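PDB 4O8B: HTH cro/C1-type domain-containing protein from Pseudomonas aeruginosa, which probably binds promoter DNA sequence-specifically through a helix-turn-helix domain and acts as a transcriptional activator controlling motility and biofilm formation. Local coordinates for residues M22-D27 with A54-V59. Residues are numbered along the deposited sequence; the frame is centred on the assembly and turned at random.
Sequences MLVGMD and AMVLQV
Val56 meets Leu23 and Val24 with its two methyl groups, CG1 against the Leu23 side chain and CG2 against Val24 and beside the Leu23 carbonyl, a small worked example of how a single branched side chain can join two helix ends. Along 54-59 the chain first completes the last turn of helix 47-57. Ala54 O accepts a hydrogen bond from Val59 N at 3.1 Å and, more weakly, one from Gln58 N. Val56 then points at the turn 22-25. Its CG1, anti to the backbone N (chi1 178°), lies 3.7 Å from Leu23 CD1 and 3.8 Å from Leu23 CB, so it rests along the base and one branch of the leucine. Its CG2, set beside the backbone N, reaches 3.9 Å from Val24 CG1. Both pairs of side chains cross at a slant, and the side-chain contacts are all apolar, burying a modest 120 Å² near the surface. After Leu57, Gln58 takes a positive phi (67°) as the C-prime residue of a Schellman motif, made by Val59 N to Ala54 O and a weak Gln58 N to Met55 O bond. Gly25 does the same across the contact, where Gly25 N bonds to Met22 O at 2.9 Å; two helices thus finish with the same motif, and their C-terminal ends meet at Val56. Tyr15, from the loop between helices 3-13 and 17-22, touches both Leu23 and Val56, while Leu20 of helix 17-22 packs on Val56 and Leu57. Within this Cro/C1-type helix-turn-helix domain, 22-27 runs from the end of helix 17-22 through the turn that leads to helix 28-39; Met26 anchors it there, and Leu57 and Val59 seat the end of helix 47-57 against helix 3-13.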
ATOM      1  N   MET A  22      14.593  -2.926  17.480  1.00 26.89           N
ATOM      2  CA  MET A  22      14.566  -2.146  18.706  1.00 28.06           C
ATOM      3  C   MET A  22      13.943  -0.769  18.503  1.00 27.05           C
ATOM      4  O   MET A  22      13.304  -0.230  19.407  1.00 26.66           O
ATOM      5  CB  MET A  22      15.981  -1.982  19.274  1.00 31.56           C
ATOM      6  CG  MET A  22      16.615  -3.277  19.751  1.00 34.56           C
ATOM      7  SD  MET A  22      17.992  -2.972  20.875  1.00 38.79           S
ATOM      8  CE  MET A  22      19.243  -2.402  19.732  1.00 37.80           C
ATOM      9  N   LEU A  23      14.122  -0.198  17.317  1.00 26.04           N
ATOM     10  CA  LEU A  23      13.561   1.110  17.021  1.00 25.10           C
ATOM     11  C   LEU A  23      12.039   1.111  17.130  1.00 25.53           C
ATOM     12  O   LEU A  23      11.406   2.170  17.100  1.00 24.81           O
ATOM     13  CB  LEU A  23      13.989   1.576  15.631  1.00 24.84           C
ATOM     14  CG  LEU A  23      15.319   2.335  15.592  1.00 25.66           C
ATOM     15  CD1 LEU A  23      15.790   2.490  14.154  1.00 26.66           C
ATOM     16  CD2 LEU A  23      15.143   3.697  16.250  1.00 23.60           C
ATOM     17  N   VAL A  24      11.447  -0.073  17.258  1.00 24.82           N
ATOM     18  CA  VAL A  24      10.006  -0.178  17.397  1.00 24.39           C
ATOM     19  C   VAL A  24       9.599  -0.773  18.747  1.00 24.79           C
ATOM     20  O   VAL A  24       8.498  -1.295  18.896  1.00 24.22           O
ATOM     21  CB  VAL A  24       9.372  -1.014  16.251  1.00 23.19           C
ATOM     22  CG1 VAL A  24       9.195  -0.144  15.016  1.00 20.91           C
ATOM     23  CG2 VAL A  24      10.249  -2.208  15.933  1.00 23.67           C
ATOM     24  N   GLY A  25      10.504  -0.689  19.721  1.00 24.59           N
ATOM     25  CA  GLY A  25      10.216  -1.179  21.056  1.00 26.11           C
ATOM     26  C   GLY A  25      10.394  -2.656  21.369  1.00 26.88           C
ATOM     27  O   GLY A  25       9.836  -3.140  22.356  1.00 27.41           O
ATOM     28  N   MET A  26      11.168  -3.374  20.561  1.00 26.76           N
ATOM     29  CA  MET A  26      11.385  -4.800  20.796  1.00 27.17           C
ATOM     30  C   MET A  26      12.492  -5.056  21.811  1.00 28.77           C
ATOM     31  O   MET A  26      13.359  -4.209  22.022  1.00 28.61           O
ATOM     32  CB  MET A  26      11.729  -5.511  19.489  1.00 26.75           C
ATOM     33  CG  MET A  26      10.567  -5.624  18.517  1.00 25.84           C
ATOM     34  SD  MET A  26      10.973  -6.599  17.058  1.00 23.75           S
ATOM     35  CE  MET A  26       9.332  -7.058  16.515  1.00 25.62           C
ATOM     36  N   ASP A  27      12.460  -6.227  22.441  1.00 30.66           N
ATOM     37  CA  ASP A  27      13.478  -6.597  23.414  1.00 32.48           C
ATOM     38  C   ASP A  27      14.760  -6.954  22.674  1.00 33.38           C
ATOM     39  O   ASP A  27      14.761  -7.804  21.788  1.00 33.63           O
ATOM     40  CB  ASP A  27      13.022  -7.786  24.264  1.00 34.33           C
ATOM     41  CG  ASP A  27      11.989  -7.390  25.308  1.00 37.03           C
ATOM     42  OD1 ASP A  27      12.120  -6.286  25.884  1.00 36.39           O
ATOM     43  OD2 ASP A  27      11.061  -8.189  25.571  1.00 38.75           O
ATOM     44  N   ALA A  54       6.606   1.665   9.246  1.00 18.15           N
ATOM     45  CA  ALA A  54       6.581   2.649   8.174  1.00 18.02           C
ATOM     46  C   ALA A  54       7.206   3.963   8.622  1.00 18.84           C
ATOM     47  O   ALA A  54       8.042   4.534   7.921  1.00 20.03           O
ATOM     48  CB  ALA A  54       5.146   2.880   7.713  1.00 19.29           C
ATOM     49  N   MET A  55       6.799   4.443   9.794  1.00 19.21           N
ATOM     50  CA  MET A  55       7.316   5.698  10.326  1.00 20.58           C
ATOM     51  C   MET A  55       8.831   5.633  10.474  1.00 20.58           C
ATOM     52  O   MET A  55       9.550   6.506   9.992  1.00 19.22           O
ATOM     53  CB  MET A  55       6.676   5.989  11.687  1.00 23.86           C
ATOM     54  CG  MET A  55       6.882   7.409  12.183  1.00 27.73           C
ATOM     55  SD  MET A  55       6.185   8.631  11.046  1.00 33.87           S
ATOM     56  CE  MET A  55       4.436   8.268  11.204  1.00 31.98           C
ATOM     57  N   VAL A  56       9.314   4.586  11.148  1.00 20.65           N
ATOM     58  CA  VAL A  56      10.742   4.405  11.364  1.00 21.74           C
ATOM     59  C   VAL A  56      11.497   4.269  10.050  1.00 22.97           C
ATOM     60  O   VAL A  56      12.466   4.994   9.806  1.00 24.25           O
ATOM     61  CB  VAL A  56      11.020   3.152  12.223  1.00 21.80           C
ATOM     62  CG1 VAL A  56      12.516   2.954  12.394  1.00 20.16           C
ATOM     63  CG2 VAL A  56      10.343   3.295  13.577  1.00 20.45           C
ATOM     64  N   LEU A  57      11.057   3.342   9.205  1.00 23.31           N
ATOM     65  CA  LEU A  57      11.698   3.114   7.910  1.00 22.96           C
ATOM     66  C   LEU A  57      11.589   4.322   6.988  1.00 21.63           C
ATOM     67  O   LEU A  57      12.303   4.408   5.988  1.00 20.46           O
ATOM     68  CB  LEU A  57      11.098   1.882   7.228  1.00 23.36           C
ATOM     69  CG  LEU A  57      11.709   0.527   7.590  1.00 24.58           C
ATOM     70  CD1 LEU A  57      10.871  -0.585   6.978  1.00 26.11           C
ATOM     71  CD2 LEU A  57      13.138   0.465   7.084  1.00 27.35           C
ATOM     72  N   GLN A  58      10.690   5.243   7.322  1.00 21.20           N
ATOM     73  CA  GLN A  58      10.498   6.445   6.515  1.00 22.73           C
ATOM     74  C   GLN A  58       9.919   6.147   5.138  1.00 22.95           C
ATOM     75  O   GLN A  58      10.245   6.824   4.157  1.00 22.88           O
ATOM     76  CB  GLN A  58      11.819   7.195   6.356  1.00 24.26           C
ATOM     77  CG  GLN A  58      12.224   8.040   7.555  1.00 29.27           C
ATOM     78  CD  GLN A  58      11.401   9.304   7.677  1.00 32.08           C
ATOM     79  OE1 GLN A  58      10.215   9.271   8.016  1.00 32.84           O
ATOM     80  NE2 GLN A  58      12.032  10.442   7.382  1.00 33.94           N
ATOM     81  N   VAL A  59       9.058   5.134   5.059  1.00 22.76           N
ATOM     82  CA  VAL A  59       8.424   4.769   3.797  1.00 20.69           C
ATOM     83  C   VAL A  59       6.923   4.644   3.989  1.00 20.97           C
ATOM     84  O   VAL A  59       6.452   4.280   5.073  1.00 22.63           O
ATOM     85  CB  VAL A  59       8.966   3.430   3.244  1.00 20.06           C
ATOM     86  CG1 VAL A  59      10.369   3.622   2.704  1.00 19.04           C
ATOM     87  CG2 VAL A  59       8.959   2.377   4.348  1.00 19.99           C
TER